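Local coordinates for stage III sporulation protein AB (Bacillus subtilis, PDB 6BS9) that is needed for sporulation and probably serves as a component of the secretion-like apparatus that forms during spore development, this construct covering most of its polypeptide, at residues E5-I10 with D121-Q126; S51-Q56 with T66-S71. All blocks are in the same frame, centred on the assembly; numbering follows the deposited sequence.

Interaction 1. Residues E5-I10 with D121-Q126; sequences ERPRQI and DAEQAQ. With SO4 (sulfate ion), chain G.
Pro7 and Ala122 face each other where two antiparallel helices pass, and Pro7 CG lies 3.8 Å from Ala122 CB. Pro7 CA and Ala122 CA are 5.5 Å apart, and the axes of the two segments approach to 8.7 Å at 158°. The methyl of Ala122 is shared by three side chains: besides the proline ring it meets the Arg6 guanidinium, with NH1 3.6 Å away, and more loosely Ile10 CD1. It sits over one guanidinium face, offset toward the rim. Arg6 reaches this place because CG is anti to the backbone N (chi1 -176°) and the chain runs extended as far as NE. Near the guanidinium plane, a sulfate, probably from the crystallisation liquor, accepts at O2 a hydrogen bond from Arg6 NH2 at 2.7 Å; the NH1 distance to that oxygen is doubtfully short. Across the Pro7–Ala122 pair from the guanidinium, Glu123 bends at chi2 (-77°) and lays its carboxylate beside the proline, OE2 3.4 Å from Pro7 CB. No hydrogen bond links the two helices directly here. Farther out, Arg6 NE forms a salt bridge with Glu85. Ile10 continues the packing along the same partner helix onto Leu115 and Glu119. The contact thus pairs the N-terminal part of helix 2-26 with the C-terminal part of helix 101-128 in an all-helical fold, with helix 83-95 reaching in through Glu85.

Interaction 2. Residues S51-Q56 with T66-S71; sequences SAFSDQ and TAWEQS
Phe53 turns one face of its ring to the edge of Trp68, a T-shaped pair with the planes at 90° and the Phe53 ring centroid 5.0 Å from that of the tryptophan's six-membered ring. Trp68 CE3 comes down over the centre of the phenyl face, 3.7 Å from Phe53 CG. In both residues CG is anti to the backbone N, and the two side chains cross at about a right angle. The phenyl rim also meets backbone, with CE1 3.5 Å from Trp68 N, and touches the methyl of Ala67. The indole is held from its other end by a hydrogen bond from NE1 to the carbonyl of Leu89, and it makes a second edge-to-face pair with Phe92. These rings therefore join helices 46-58 and 64-75, an antiparallel helical hairpin closed by a short connection, to helix 83-95; the axes of segments 51-56 and 66-71 cross at 138° and approach to 8.6 Å. Gln56 packs through its aliphatic part, CB lying 3.6 Å from Ala67 CB. Its chain bends at chi2 (-41°), and the Gln56 and Gln70 side chains also cross nearly at a right angle, with no hydrogen bond between their amides; Gln56 NE2 is instead bonded to Asp62 in the interhelical connection. Ser71 packs against the Phe53 backbone, its OG 3.2 Å from Phe53 CA. That hydroxyl donates to Ala67 O at 2.6 Å, so that the oxygen takes two bonds, the hydroxyl reaching it from the face opposite the one used by Ser71 N. On the same serine, CB packs 3.9 Å from Ala52 CB.

How the interactions relate
From the N terminus the chain enters interaction 1 almost at once, on helix 2-26, then passes through helix 31-41 to helix 46-58, where interaction 2 begins. A short connection brings it back along helix 64-75, closing that small loop with only nine residues between the segments. The chain continues through helix 83-95 and returns on helix 101-128 to complete interaction 1, a loop of 110 intervening residues. Interaction 2 is thus nested inside interaction 1 without crossing it. Their centres stand 25 Å apart on opposite sides of the chain's centre: one joins the two terminal helices, the other two sequential helices of the interior sequence.

Interaction 1. Residues E5-I10 with D121-Q126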
ATOM      1  N   GLU A   5       6.889   3.761 -15.063  1.00 56.91           N
ATOM      2  CA  GLU A   5       5.666   3.702 -14.265  1.00 53.02           C
ATOM      3  C   GLU A   5       5.990   3.323 -12.820  1.00 50.08           C
ATOM      4  O   GLU A   5       5.309   3.744 -11.913  1.00 46.98           O
ATOM      5  CB  GLU A   5       4.652   2.750 -14.869  1.00 52.91           C
ATOM      6  CG  GLU A   5       3.345   3.440 -15.223  1.00 59.76           C
ATOM      7  CD  GLU A   5       3.408   4.977 -15.655  1.00 64.25           C
ATOM      8  OE1 GLU A   5       2.738   5.864 -15.023  1.00 63.06           O
ATOM      9  OE2 GLU A   5       4.141   5.358 -16.599  1.00 63.36           O
ATOM     10  N   ARG A   6       7.000   2.475 -12.625  1.00 45.36           N
ATOM     11  CA  ARG A   6       7.302   1.927 -11.307  1.00 43.67           C
ATOM     12  C   ARG A   6       7.560   2.972 -10.184  1.00 38.78           C
ATOM     13  O   ARG A   6       6.937   2.900  -9.167  1.00 37.09           O
ATOM     14  CB  ARG A   6       8.473   0.958 -11.425  1.00 42.33           C
ATOM     15  CG  ARG A   6       8.845   0.251 -10.169  1.00 43.41           C
ATOM     16  CD  ARG A   6      10.062  -0.586 -10.423  1.00 43.68           C
ATOM     17  NE  ARG A   6      10.569  -1.078  -9.158  1.00 46.48           N
ATOM     18  CZ  ARG A   6      11.864  -1.228  -8.830  1.00 44.81           C
ATOM     19  NH1 ARG A   6      12.834  -0.913  -9.669  1.00 44.59           N
ATOM     20  NH2 ARG A   6      12.161  -1.690  -7.634  1.00 42.56           N
ATOM     21  N   PRO A   7       8.452   3.948 -10.396  1.00 38.47           N
ATOM     22  CA  PRO A   7       8.643   4.986  -9.386  1.00 37.53           C
ATOM     23  C   PRO A   7       7.413   5.770  -9.060  1.00 37.93           C
ATOM     24  O   PRO A   7       7.194   6.076  -7.885  1.00 36.63           O
ATOM     25  CB  PRO A   7       9.680   5.943 -10.040  1.00 39.39           C
ATOM     26  CG  PRO A   7      10.257   5.162 -11.156  1.00 38.95           C
ATOM     27  CD  PRO A   7       9.204   4.250 -11.624  1.00 38.47           C
ATOM     28  N   ARG A   8       6.634   6.114 -10.099  1.00 38.25           N
ATOM     29  CA  ARG A   8       5.396   6.832  -9.939  1.00 41.18           C
ATOM     30  C   ARG A   8       4.396   6.021  -9.073  1.00 37.46           C
ATOM     31  O   ARG A   8       3.705   6.597  -8.216  1.00 33.50           O
ATOM     32  CB  ARG A   8       4.829   7.213 -11.305  1.00 48.07           C
ATOM     33  CG  ARG A   8       3.534   8.045 -11.309  1.00 60.69           C
ATOM     34  CD  ARG A   8       2.962   8.369 -12.744  1.00 70.66           C
ATOM     35  NE  ARG A   8       2.259   9.663 -12.793  1.00 81.49           N
ATOM     36  CZ  ARG A   8       0.930   9.873 -12.699  1.00 86.54           C
ATOM     37  NH1 ARG A   8       0.477  11.133 -12.756  1.00 84.24           N
ATOM     38  NH2 ARG A   8       0.042   8.873 -12.551  1.00 86.15           N
ATOM     39  N   GLN A   9       4.335   4.719  -9.266  1.00 33.33           N
ATOM     40  CA  GLN A   9       3.379   3.927  -8.530  1.00 34.71           C
ATOM     41  C   GLN A   9       3.842   3.727  -7.078  1.00 34.95           C
ATOM     42  O   GLN A   9       3.024   3.757  -6.147  1.00 32.87           O
ATOM     43  CB  GLN A   9       3.107   2.600  -9.234  1.00 36.89           C
ATOM     44  CG  GLN A   9       2.262   2.745 -10.506  1.00 37.05           C
ATOM     45  CD  GLN A   9       1.915   1.409 -11.199  1.00 37.05           C
ATOM     46  OE1 GLN A   9       2.177   0.300 -10.699  1.00 34.41           O
ATOM     47  NE2 GLN A   9       1.356   1.540 -12.391  1.00 38.80           N
ATOM     48  N   ILE A  10       5.161   3.638  -6.874  1.00 31.84           N
ATOM     49  CA  ILE A  10       5.684   3.588  -5.509  1.00 30.95           C
ATOM     50  C   ILE A  10       5.385   4.864  -4.779  1.00 30.15           C
ATOM     51  O   ILE A  10       4.953   4.862  -3.656  1.00 29.95           O
ATOM     52  CB  ILE A  10       7.192   3.295  -5.530  1.00 31.45           C
ATOM     53  CG1 ILE A  10       7.385   1.879  -6.074  1.00 33.05           C
ATOM     54  CG2 ILE A  10       7.765   3.360  -4.128  1.00 30.50           C
ATOM     55  CD1 ILE A  10       8.811   1.595  -6.458  1.00 35.58           C
ATOM     56  N   ASP A 121      15.700   3.362  -5.867  1.00 36.65           N
ATOM     57  CA  ASP A 121      16.306   2.336  -6.710  1.00 37.19           C
ATOM     58  C   ASP A 121      15.686   2.422  -8.106  1.00 40.38           C
ATOM     59  O   ASP A 121      16.394   2.522  -9.095  1.00 46.16           O
ATOM     60  CB  ASP A 121      16.046   0.955  -6.120  1.00 38.61           C
ATOM     61  CG  ASP A 121      16.802   0.674  -4.796  1.00 41.53           C
ATOM     62  OD1 ASP A 121      17.791   1.383  -4.489  1.00 43.48           O
ATOM     63  OD2 ASP A 121      16.465  -0.300  -4.110  1.00 39.57           O
ATOM     64  N   ALA A 122      14.363   2.561  -8.141  1.00 41.12           N
ATOM     65  CA  ALA A 122      13.647   2.710  -9.348  1.00 40.73           C
ATOM     66  C   ALA A 122      13.947   3.985 -10.126  1.00 39.01           C
ATOM     67  O   ALA A 122      14.173   3.921 -11.332  1.00 38.89           O
ATOM     68  CB  ALA A 122      12.179   2.581  -9.086  1.00 42.35           C
ATOM     69  N   GLU A 123      14.075   5.097  -9.440  1.00 39.83           N
ATOM     70  CA  GLU A 123      14.520   6.319 -10.080  1.00 40.29           C
ATOM     71  C   GLU A 123      15.937   6.191 -10.637  1.00 44.35           C
ATOM     72  O   GLU A 123      16.247   6.782 -11.683  1.00 45.53           O
ATOM     73  CB  GLU A 123      14.477   7.496  -9.123  1.00 40.98           C
ATOM     74  CG  GLU A 123      13.086   7.968  -8.789  1.00 40.00           C
ATOM     75  CD  GLU A 123      12.441   8.795  -9.863  1.00 40.98           C
ATOM     76  OE1 GLU A 123      13.106   9.174 -10.854  1.00 40.32           O
ATOM     77  OE2 GLU A 123      11.209   9.008  -9.752  1.00 41.15           O
ATOM     78  N   GLN A 124      16.816   5.523  -9.883  1.00 47.28           N
ATOM     79  CA  GLN A 124      18.205   5.314 -10.309  1.00 48.54           C
ATOM     80  C   GLN A 124      18.258   4.455 -11.594  1.00 48.69           C
ATOM     81  O   GLN A 124      18.952   4.843 -12.548  1.00 48.43           O
ATOM     82  CB  GLN A 124      19.035   4.703  -9.171  1.00 48.84           C
ATOM     83  CG  GLN A 124      20.320   3.985  -9.585  1.00 50.40           C
ATOM     84  CD  GLN A 124      21.116   3.442  -8.395  1.00 47.84           C
ATOM     85  OE1 GLN A 124      20.811   3.697  -7.234  1.00 49.32           O
ATOM     86  NE2 GLN A 124      22.091   2.641  -8.690  1.00 48.08           N
ATOM     87  N   ALA A 125      17.507   3.347 -11.622  1.00 46.47           N
ATOM     88  CA  ALA A 125      17.361   2.499 -12.844  1.00 49.29           C
ATOM     89  C   ALA A 125      16.864   3.278 -14.084  1.00 53.57           C
ATOM     90  O   ALA A 125      17.506   3.224 -15.125  1.00 59.05           O
ATOM     91  CB  ALA A 125      16.424   1.339 -12.585  1.00 48.69           C
ATOM     92  N   GLN A 126      15.810   4.082 -13.891  1.00 54.24           N
ATOM     93  CA  GLN A 126      15.275   5.012 -14.886  1.00 55.45           C
ATOM     94  C   GLN A 126      16.297   5.960 -15.421  1.00 56.40           C
ATOM     95  O   GLN A 126      16.464   6.113 -16.655  1.00 62.35           O
ATOM     96  CB  GLN A 126      14.166   5.880 -14.304  1.00 54.36           C
ATOM     97  CG  GLN A 126      13.207   6.442 -15.340  1.00 58.98           C
ATOM     98  CD  GLN A 126      12.325   7.612 -14.812  1.00 61.15           C
ATOM     99  OE1 GLN A 126      12.222   7.868 -13.609  1.00 58.96           O
ATOM    100  NE2 GLN A 126      11.675   8.306 -15.730  1.00 65.15           N
TER
HETATM  101  S   SO4 G 203      15.902  -2.749  -8.587  1.00 82.88           S
HETATM  102  O1  SO4 G 203      16.756  -2.581  -7.392  1.00 83.83           O
HETATM  103  O2  SO4 G 203      14.750  -1.845  -8.425  1.00 90.58           O
HETATM  104  O3  SO4 G 203      16.617  -2.364  -9.838  1.00 69.55           O
HETATM  105  O4  SO4 G 203      15.429  -4.162  -8.603  1.00 73.43           O

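Interaction 2. Residues S51-Q56 with T66-S71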
ATOM      1  N   SER A  51      -9.658   0.580  -3.430  1.00 33.53           N
ATOM      2  CA  SER A  51     -11.106   0.275  -3.518  1.00 36.49           C
ATOM      3  C   SER A  51     -11.398  -1.204  -3.259  1.00 36.11           C
ATOM      4  O   SER A  51     -12.348  -1.511  -2.550  1.00 37.33           O
ATOM      5  CB  SER A  51     -11.760   0.749  -4.877  1.00 36.08           C
ATOM      6  OG  SER A  51     -11.094   0.243  -5.965  1.00 38.31           O
ATOM      7  N   ALA A  52     -10.569  -2.094  -3.787  1.00 34.69           N
ATOM      8  CA  ALA A  52     -10.686  -3.518  -3.423  1.00 35.53           C
ATOM      9  C   ALA A  52     -10.535  -3.790  -1.931  1.00 36.03           C
ATOM     10  O   ALA A  52     -11.286  -4.586  -1.393  1.00 38.19           O
ATOM     11  CB  ALA A  52      -9.675  -4.319  -4.171  1.00 33.88           C
ATOM     12  N   PHE A  53      -9.585  -3.116  -1.278  1.00 35.18           N
ATOM     13  CA  PHE A  53      -9.364  -3.266   0.147  1.00 34.20           C
ATOM     14  C   PHE A  53     -10.600  -2.800   0.918  1.00 35.21           C
ATOM     15  O   PHE A  53     -11.080  -3.508   1.806  1.00 36.15           O
ATOM     16  CB  PHE A  53      -8.146  -2.433   0.555  1.00 34.64           C
ATOM     17  CG  PHE A  53      -7.758  -2.535   2.013  1.00 33.49           C
ATOM     18  CD1 PHE A  53      -7.736  -3.735   2.676  1.00 34.58           C
ATOM     19  CD2 PHE A  53      -7.346  -1.427   2.708  1.00 35.74           C
ATOM     20  CE1 PHE A  53      -7.303  -3.839   4.015  1.00 35.77           C
ATOM     21  CE2 PHE A  53      -6.888  -1.510   4.058  1.00 35.77           C
ATOM     22  CZ  PHE A  53      -6.883  -2.725   4.720  1.00 35.55           C
ATOM     23  N   SER A  54     -11.139  -1.660   0.511  1.00 36.66           N
ATOM     24  CA  SER A  54     -12.370  -1.111   1.103  1.00 38.13           C
ATOM     25  C   SER A  54     -13.548  -2.049   0.980  1.00 37.40           C
ATOM     26  O   SER A  54     -14.208  -2.366   1.937  1.00 35.69           O
ATOM     27  CB  SER A  54     -12.715   0.221   0.423  1.00 39.94           C
ATOM     28  OG  SER A  54     -13.912   0.742   0.926  1.00 40.31           O
ATOM     29  N   ASP A  55     -13.782  -2.572  -0.217  1.00 38.28           N
ATOM     30  CA  ASP A  55     -14.813  -3.588  -0.380  1.00 39.43           C
ATOM     31  C   ASP A  55     -14.606  -4.789   0.565  1.00 40.51           C
ATOM     32  O   ASP A  55     -15.536  -5.302   1.115  1.00 40.84           O
ATOM     33  CB  ASP A  55     -14.817  -4.112  -1.834  1.00 40.75           C
ATOM     34  CG  ASP A  55     -15.262  -3.080  -2.819  1.00 42.04           C
ATOM     35  OD1 ASP A  55     -15.891  -2.061  -2.401  1.00 46.23           O
ATOM     36  OD2 ASP A  55     -14.971  -3.269  -4.034  1.00 45.90           O
ATOM     37  N   GLN A  56     -13.389  -5.293   0.657  1.00 44.93           N
ATOM     38  CA  GLN A  56     -13.144  -6.562   1.361  1.00 47.85           C
ATOM     39  C   GLN A  56     -13.400  -6.340   2.806  1.00 46.42           C
ATOM     40  O   GLN A  56     -13.980  -7.171   3.439  1.00 48.77           O
ATOM     41  CB  GLN A  56     -11.698  -7.079   1.157  1.00 51.44           C
ATOM     42  CG  GLN A  56     -11.426  -8.011  -0.019  1.00 58.13           C
ATOM     43  CD  GLN A  56     -12.517  -9.027  -0.210  1.00 61.88           C
ATOM     44  OE1 GLN A  56     -13.360  -8.873  -1.088  1.00 66.23           O
ATOM     45  NE2 GLN A  56     -12.522 -10.052   0.617  1.00 66.25           N
ATOM     46  N   THR A  66      -6.100  -9.978   6.298  1.00 41.71           N
ATOM     47  CA  THR A  66      -6.528 -10.906   5.289  1.00 41.82           C
ATOM     48  C   THR A  66      -7.088 -10.095   4.103  1.00 42.86           C
ATOM     49  O   THR A  66      -6.781 -10.404   2.940  1.00 42.73           O
ATOM     50  CB  THR A  66      -7.595 -11.866   5.865  1.00 44.44           C
ATOM     51  OG1 THR A  66      -7.017 -12.645   6.913  1.00 43.41           O
ATOM     52  CG2 THR A  66      -8.195 -12.797   4.803  1.00 42.48           C
ATOM     53  N   ALA A  67      -7.880  -9.072   4.395  1.00 38.50           N
ATOM     54  CA  ALA A  67      -8.458  -8.219   3.339  1.00 39.17           C
ATOM     55  C   ALA A  67      -7.406  -7.551   2.489  1.00 38.46           C
ATOM     56  O   ALA A  67      -7.546  -7.486   1.246  1.00 40.12           O
ATOM     57  CB  ALA A  67      -9.360  -7.150   3.926  1.00 38.59           C
ATOM     58  N   TRP A  68      -6.335  -7.116   3.134  1.00 36.98           N
ATOM     59  CA  TRP A  68      -5.221  -6.554   2.405  1.00 36.10           C
ATOM     60  C   TRP A  68      -4.505  -7.554   1.459  1.00 37.95           C
ATOM     61  O   TRP A  68      -4.283  -7.254   0.266  1.00 33.28           O
ATOM     62  CB  TRP A  68      -4.208  -5.967   3.353  1.00 32.77           C
ATOM     63  CG  TRP A  68      -3.132  -5.357   2.638  1.00 31.09           C
ATOM     64  CD1 TRP A  68      -1.905  -5.910   2.335  1.00 31.71           C
ATOM     65  CD2 TRP A  68      -3.136  -4.069   2.021  1.00 31.59           C
ATOM     66  NE1 TRP A  68      -1.110  -4.989   1.651  1.00 30.30           N
ATOM     67  CE2 TRP A  68      -1.854  -3.871   1.425  1.00 31.26           C
ATOM     68  CE3 TRP A  68      -4.086  -3.031   1.917  1.00 31.06           C
ATOM     69  CZ2 TRP A  68      -1.551  -2.717   0.720  1.00 30.88           C
ATOM     70  CZ3 TRP A  68      -3.753  -1.860   1.242  1.00 27.51           C
ATOM     71  CH2 TRP A  68      -2.519  -1.710   0.684  1.00 29.88           C
ATOM     72  N   GLU A  69      -4.183  -8.720   1.989  1.00 43.86           N
ATOM     73  CA  GLU A  69      -3.514  -9.769   1.209  1.00 49.45           C
ATOM     74  C   GLU A  69      -4.322 -10.147  -0.011  1.00 47.26           C
ATOM     75  O   GLU A  69      -3.779 -10.228  -1.110  1.00 49.83           O
ATOM     76  CB  GLU A  69      -3.241 -11.046   2.015  1.00 55.90           C
ATOM     77  CG  GLU A  69      -1.774 -11.242   2.290  1.00 68.69           C
ATOM     78  CD  GLU A  69      -1.310 -10.705   3.618  1.00 74.25           C
ATOM     79  OE1 GLU A  69      -1.655 -11.390   4.610  1.00 69.33           O
ATOM     80  OE2 GLU A  69      -0.562  -9.677   3.625  1.00 74.90           O
ATOM     81  N   GLN A  70      -5.616 -10.347   0.184  1.00 44.51           N
ATOM     82  CA  GLN A  70      -6.528 -10.696  -0.905  1.00 45.02           C
ATOM     83  C   GLN A  70      -6.577  -9.583  -1.961  1.00 40.77           C
ATOM     84  O   GLN A  70      -6.507  -9.846  -3.133  1.00 42.64           O
ATOM     85  CB  GLN A  70      -7.918 -10.998  -0.334  1.00 51.82           C
ATOM     86  CG  GLN A  70      -8.598 -12.230  -0.909  1.00 64.36           C
ATOM     87  CD  GLN A  70      -9.919 -12.589  -0.210  1.00 74.01           C
ATOM     88  OE1 GLN A  70     -10.985 -12.646  -0.856  1.00 78.98           O
ATOM     89  NE2 GLN A  70      -9.863 -12.836   1.123  1.00 74.39           N
ATOM     90  N   SER A  71      -6.650  -8.327  -1.535  1.00 37.36           N
ATOM     91  CA  SER A  71      -6.719  -7.238  -2.480  1.00 38.06           C
ATOM     92  C   SER A  71      -5.440  -7.080  -3.240  1.00 36.70           C
ATOM     93  O   SER A  71      -5.415  -6.858  -4.447  1.00 36.49           O
ATOM     94  CB  SER A  71      -7.065  -5.926  -1.765  1.00 37.05           C
ATOM     95  OG  SER A  71      -8.161  -6.083  -0.889  1.00 34.91           O
TER